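Local structure of carbohydrate kinase, FGGY (Novosphingobium aromaticivorans, 3H6E) at residues E167-Q181 with C282-P294. The protein is probably a carbohydrate kinase of the FGGY type, likely transferring phosphate from ATP to a sugar substrate. Sequence-based numbering, arbitrary orientation.
Sequences EVTSLGCHSDLWDPQ and CLVNVDVHGRPVP
Val286, on the edge strand 282-286, packs against Val168, Gly172 and Trp178, with Pro180 at the margin, and its two methyls divide the work. From a CB that points at the opposing segment, CG1 lies anti to the backbone N (chi1 168°) and meets both methyls of Val168, CG1 and CG2, each at 3.7 Å, the two side chains crossing at about a right angle. CG2 branches to the indole, 3.7 Å from Trp178 CD1, reaching it obliquely; it also lies 4.1 Å from Gly172 CA, close backbone packing that a residue without a side chain permits. Beyond it, Pro180 CB rests on Val284 CG1 at 3.5 Å. At the other end Thr169 CG2 packs against the main chain of Val286 and Asp287, while Thr169 OG1 donates to Glu167 OE1 and is also hydrogen-bonded to His232 N of strand 226-232; the same OE1 takes the capping bond from Thr169 N.

No clear direct hydrogen bond joins the segments; the clearest polar links run through water. Water 1 donates to Thr169 O and accepts from Val286 N at 2.8 Å. Water 2 lies 2.8 Å from Val284 O and takes a weak bond from His174 N. Asn285 CA also points its hydrogen nearly straight at Gly172 O (176° at H), a CA-H...O contact.

Thr169 and Val288 touch strand 226-232 of the N-terminal sheet, whereas 282-286 is an outermost strand of the other large sheet; the contact thus joins the two halves expected of an actin-like ATPase fold. Its chemistry, buried methyls and rings with water-bridged backbone groups, implies cohesion mainly through apolar fit.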
loop_
_atom_site.group_PDB
_atom_site.type_symbol
_atom_site.label_atom_id
_atom_site.label_comp_id
_atom_site.label_asym_id
_atom_site.label_seq_id
_atom_site.Cartn_x
_atom_site.Cartn_y
_atom_site.Cartn_z
ATOM N N GLU A 167 -8.985 1.050 13.417
ATOM C CA GLU A 167 -8.130 2.154 12.992
ATOM C C GLU A 167 -8.496 2.584 11.570
ATOM O O GLU A 167 -8.868 1.756 10.736
ATOM C CB GLU A 167 -6.651 1.772 13.105
ATOM C CG GLU A 167 -5.699 2.955 13.098
ATOM C CD GLU A 167 -5.424 3.467 11.698
ATOM O OE1 GLU A 167 -5.473 2.652 10.752
ATOM O OE2 GLU A 167 -5.159 4.679 11.543
ATOM N N VAL A 168 -8.385 3.880 11.297
ATOM C CA VAL A 168 -8.960 4.457 10.084
ATOM C C VAL A 168 -8.302 4.037 8.758
ATOM O O VAL A 168 -8.994 3.895 7.751
ATOM C CB VAL A 168 -9.032 6.002 10.175
ATOM C CG1 VAL A 168 -7.676 6.620 9.922
ATOM C CG2 VAL A 168 -10.050 6.541 9.189
ATOM N N THR A 169 -6.984 3.834 8.753
ATOM C CA THR A 169 -6.259 3.568 7.505
ATOM C C THR A 169 -6.601 2.228 6.859
ATOM O O THR A 169 -6.549 2.101 5.638
ATOM C CB THR A 169 -4.723 3.672 7.674
ATOM O OG1 THR A 169 -4.248 2.613 8.517
ATOM C CG2 THR A 169 -4.339 5.015 8.269
ATOM N N SER A 170 -6.924 1.227 7.671
ATOM C CA SER A 170 -7.364 -0.052 7.131
ATOM C C SER A 170 -8.757 0.094 6.528
ATOM O O SER A 170 -9.064 -0.516 5.509
ATOM C CB SER A 170 -7.362 -1.141 8.205
ATOM O OG SER A 170 -6.049 -1.583 8.499
ATOM N N LEU A 171 -9.593 0.911 7.164
ATOM C CA LEU A 171 -10.951 1.155 6.683
ATOM C C LEU A 171 -10.937 1.949 5.383
ATOM O O LEU A 171 -11.835 1.816 4.554
ATOM C CB LEU A 171 -11.775 1.910 7.730
ATOM C CG LEU A 171 -11.942 1.265 9.106
ATOM C CD1 LEU A 171 -12.539 2.257 10.098
ATOM C CD2 LEU A 171 -12.789 -0.005 9.027
ATOM N N GLY A 172 -9.918 2.781 5.208
ATOM C CA GLY A 172 -9.818 3.602 4.015
ATOM C C GLY A 172 -9.163 2.892 2.844
ATOM O O GLY A 172 -8.960 3.486 1.786
ATOM N N CYS A 173 -8.834 1.619 3.030
ATOM C CA CYS A 173 -8.164 0.834 1.994
ATOM C C CYS A 173 -9.178 0.129 1.088
ATOM O O CYS A 173 -9.349 -1.089 1.158
ATOM C CB CYS A 173 -7.217 -0.186 2.638
ATOM S SG CYS A 173 -6.183 -1.103 1.477
ATOM N N HIS A 174 -9.843 0.917 0.242
ATOM C CA HIS A 174 -10.902 0.437 -0.652
ATOM C C HIS A 174 -11.781 -0.668 -0.050
ATOM O O HIS A 174 -11.847 -1.779 -0.569
ATOM C CB HIS A 174 -10.328 0.016 -2.013
ATOM C CG HIS A 174 -9.174 -0.937 -1.924
ATOM N ND1 HIS A 174 -9.335 -2.273 -1.628
ATOM C CD2 HIS A 174 -7.846 -0.750 -2.111
ATOM C CE1 HIS A 174 -8.156 -2.868 -1.630
ATOM N NE2 HIS A 174 -7.235 -1.967 -1.919
ATOM N N SER A 175 -12.469 -0.347 1.040
ATOM C CA SER A 175 -13.247 -1.346 1.763
ATOM C C SER A 175 -14.748 -1.216 1.540
ATOM O O SER A 175 -15.507 -2.114 1.902
ATOM C CB SER A 175 -12.952 -1.258 3.256
ATOM O OG SER A 175 -13.466 -0.054 3.787
ATOM N N ASP A 176 -15.173 -0.101 0.951
ATOM C CA ASP A 176 -16.597 0.201 0.791
ATOM C C ASP A 176 -17.250 0.608 2.113
ATOM O O ASP A 176 -18.420 0.987 2.138
ATOM C CB ASP A 176 -17.354 -0.987 0.186
ATOM C CG ASP A 176 -16.884 -1.327 -1.209
ATOM O OD1 ASP A 176 -16.196 -0.489 -1.824
ATOM O OD2 ASP A 176 -17.203 -2.431 -1.694
ATOM N N LEU A 177 -16.491 0.536 3.205
ATOM C CA LEU A 177 -17.024 0.842 4.531
ATOM C C LEU A 177 -16.736 2.274 4.968
ATOM O O LEU A 177 -17.141 2.683 6.055
ATOM C CB LEU A 177 -16.449 -0.114 5.581
ATOM C CG LEU A 177 -16.335 -1.606 5.258
ATOM C CD1 LEU A 177 -16.160 -2.387 6.543
ATOM C CD2 LEU A 177 -17.554 -2.106 4.498
ATOM N N TRP A 178 -16.041 3.038 4.133
ATOM C CA TRP A 178 -15.569 4.349 4.561
ATOM C C TRP A 178 -15.944 5.517 3.652
ATOM O O TRP A 178 -15.954 5.399 2.428
ATOM C CB TRP A 178 -14.055 4.331 4.795
ATOM C CG TRP A 178 -13.615 5.416 5.722
ATOM C CD1 TRP A 178 -12.772 6.448 5.441
ATOM C CD2 TRP A 178 -14.023 5.590 7.084
ATOM N NE1 TRP A 178 -12.620 7.248 6.545
ATOM C CE2 TRP A 178 -13.382 6.747 7.566
ATOM C CE3 TRP A 178 -14.872 4.881 7.940
ATOM C CZ2 TRP A 178 -13.556 7.208 8.870
ATOM C CZ3 TRP A 178 -15.045 5.340 9.231
ATOM C CH2 TRP A 178 -14.389 6.493 9.686
ATOM N N ASP A 179 -16.247 6.646 4.284
ATOM C CA ASP A 179 -16.491 7.895 3.584
ATOM C C ASP A 179 -15.310 8.816 3.860
ATOM O O ASP A 179 -15.271 9.495 4.890
ATOM C CB ASP A 179 -17.792 8.527 4.079
ATOM C CG ASP A 179 -18.196 9.753 3.278
ATOM O OD1 ASP A 179 -17.316 10.405 2.674
ATOM O OD2 ASP A 179 -19.404 10.069 3.261
ATOM N N PRO A 180 -14.333 8.832 2.943
ATOM C CA PRO A 180 -13.076 9.562 3.140
ATOM C C PRO A 180 -13.298 11.041 3.426
ATOM O O PRO A 180 -12.851 11.532 4.459
ATOM C CB PRO A 180 -12.352 9.378 1.805
ATOM C CG PRO A 180 -12.914 8.121 1.247
ATOM C CD PRO A 180 -14.356 8.112 1.660
ATOM N N GLN A 181 -13.976 11.739 2.523
ATOM C CA GLN A 181 -14.249 13.160 2.722
ATOM C C GLN A 181 -14.956 13.421 4.049
ATOM O O GLN A 181 -14.568 14.316 4.804
ATOM C CB GLN A 181 -15.083 13.723 1.570
ATOM C CG GLN A 181 -14.302 13.918 0.284
ATOM C CD GLN A 181 -13.158 14.902 0.437
ATOM O OE1 GLN A 181 -12.200 14.876 -0.335
ATOM N NE2 GLN A 181 -13.251 15.775 1.435
ATOM N N CYS A 282 -8.133 5.337 -10.244
ATOM C CA CYS A 282 -7.845 6.156 -9.071
ATOM C C CYS A 282 -8.640 5.636 -7.878
ATOM O O CYS A 282 -9.615 4.905 -8.044
ATOM C CB CYS A 282 -8.191 7.623 -9.333
ATOM S SG CYS A 282 -7.179 8.435 -10.602
ATOM N N LEU A 283 -8.219 6.011 -6.675
ATOM C CA LEU A 283 -8.932 5.628 -5.463
ATOM C C LEU A 283 -8.575 6.572 -4.318
ATOM O O LEU A 283 -7.673 7.402 -4.445
ATOM C CB LEU A 283 -8.630 4.174 -5.081
ATOM C CG LEU A 283 -7.193 3.805 -4.694
ATOM C CD1 LEU A 283 -7.185 2.600 -3.763
ATOM C CD2 LEU A 283 -6.322 3.552 -5.922
ATOM N N VAL A 284 -9.285 6.457 -3.205
ATOM C CA VAL A 284 -9.025 7.325 -2.070
ATOM C C VAL A 284 -8.704 6.545 -0.808
ATOM O O VAL A 284 -9.559 5.856 -0.260
ATOM C CB VAL A 284 -10.206 8.257 -1.772
ATOM C CG1 VAL A 284 -9.815 9.243 -0.671
ATOM C CG2 VAL A 284 -10.644 8.986 -3.038
ATOM N N ASN A 285 -7.461 6.663 -0.361
ATOM C CA ASN A 285 -7.039 6.109 0.912
ATOM C C ASN A 285 -7.127 7.178 1.987
ATOM O O ASN A 285 -7.540 8.306 1.719
ATOM C CB ASN A 285 -5.614 5.569 0.813
ATOM C CG ASN A 285 -5.509 4.372 -0.118
ATOM O OD1 ASN A 285 -6.245 3.393 0.028
ATOM N ND2 ASN A 285 -4.595 4.445 -1.085
ATOM N N VAL A 286 -6.734 6.818 3.200
ATOM C CA VAL A 286 -6.821 7.713 4.340
ATOM C C VAL A 286 -5.530 7.604 5.136
ATOM O O VAL A 286 -4.989 6.508 5.292
ATOM C CB VAL A 286 -8.009 7.328 5.244
ATOM C CG1 VAL A 286 -7.938 8.060 6.558
ATOM C CG2 VAL A 286 -9.328 7.623 4.540
ATOM N N ASP A 287 -5.021 8.730 5.629
ATOM C CA ASP A 287 -3.812 8.692 6.447
ATOM C C ASP A 287 -4.140 8.433 7.914
ATOM O O ASP A 287 -5.309 8.393 8.299
ATOM C CB ASP A 287 -2.967 9.961 6.275
ATOM C CG ASP A 287 -3.662 11.216 6.773
ATOM O OD1 ASP A 287 -4.573 11.125 7.621
ATOM O OD2 ASP A 287 -3.277 12.310 6.314
ATOM N N VAL A 288 -3.105 8.249 8.729
ATOM C CA VAL A 288 -3.304 7.928 10.139
ATOM C C VAL A 288 -4.096 9.014 10.860
ATOM O O VAL A 288 -4.599 8.796 11.962
ATOM C CB VAL A 288 -1.969 7.692 10.860
ATOM C CG1 VAL A 288 -1.227 6.531 10.223
ATOM C CG2 VAL A 288 -1.127 8.959 10.839
ATOM N N HIS A 289 -4.210 10.178 10.225
ATOM C CA HIS A 289 -4.965 11.296 10.782
ATOM C C HIS A 289 -6.391 11.339 10.251
ATOM O O HIS A 289 -7.173 12.204 10.636
ATOM C CB HIS A 289 -4.275 12.627 10.469
ATOM C CG HIS A 289 -2.947 12.794 11.136
ATOM N ND1 HIS A 289 -1.762 12.431 10.533
ATOM C CD2 HIS A 289 -2.617 13.283 12.355
ATOM C CE1 HIS A 289 -0.757 12.691 11.352
ATOM N NE2 HIS A 289 -1.250 13.207 12.465
ATOM N N GLY A 290 -6.727 10.418 9.355
ATOM C CA GLY A 290 -8.062 10.380 8.786
ATOM C C GLY A 290 -8.231 11.284 7.575
ATOM O O GLY A 290 -9.313 11.359 6.994
ATOM N N ARG A 291 -7.157 11.970 7.198
ATOM C CA ARG A 291 -7.166 12.844 6.026
ATOM C C ARG A 291 -7.079 12.044 4.727
ATOM O O ARG A 291 -6.273 11.119 4.609
ATOM C CB ARG A 291 -6.013 13.852 6.101
ATOM C CG ARG A 291 -6.334 15.132 6.872
ATOM C CD ARG A 291 -5.057 15.851 7.321
ATOM N NE ARG A 291 -3.872 15.400 6.586
ATOM C CZ ARG A 291 -3.439 15.929 5.443
ATOM N NH1 ARG A 291 -4.087 16.944 4.882
ATOM N NH2 ARG A 291 -2.352 15.439 4.856
ATOM N N PRO A 292 -7.912 12.399 3.742
ATOM C CA PRO A 292 -7.919 11.680 2.462
ATOM C C PRO A 292 -6.551 11.637 1.777
ATOM O O PRO A 292 -5.817 12.625 1.747
ATOM C CB PRO A 292 -8.921 12.477 1.620
ATOM C CG PRO A 292 -9.836 13.094 2.623
ATOM C CD PRO A 292 -8.972 13.418 3.811
ATOM N N VAL A 293 -6.228 10.470 1.231
ATOM C CA VAL A 293 -4.986 10.246 0.511
ATOM C C VAL A 293 -5.303 9.871 -0.929
ATOM O O VAL A 293 -5.444 8.690 -1.251
ATOM C CB VAL A 293 -4.179 9.111 1.153
ATOM C CG1 VAL A 293 -2.964 8.756 0.300
ATOM C CG2 VAL A 293 -3.775 9.482 2.573
ATOM N N PRO A 294 -5.433 10.882 -1.800
ATOM C CA PRO A 294 -5.750 10.640 -3.210
ATOM C C PRO A 294 -4.726 9.706 -3.844
ATOM O O PRO A 294 -3.523 9.890 -3.654
ATOM C CB PRO A 294 -5.662 12.037 -3.831
ATOM C CG PRO A 294 -5.960 12.963 -2.705
ATOM C CD PRO A 294 -5.361 12.316 -1.486
HETATM O O HOH W 1 -6.313 4.077 3.490
HETATM O O HOH W 2 -9.783 3.323 -1.416
#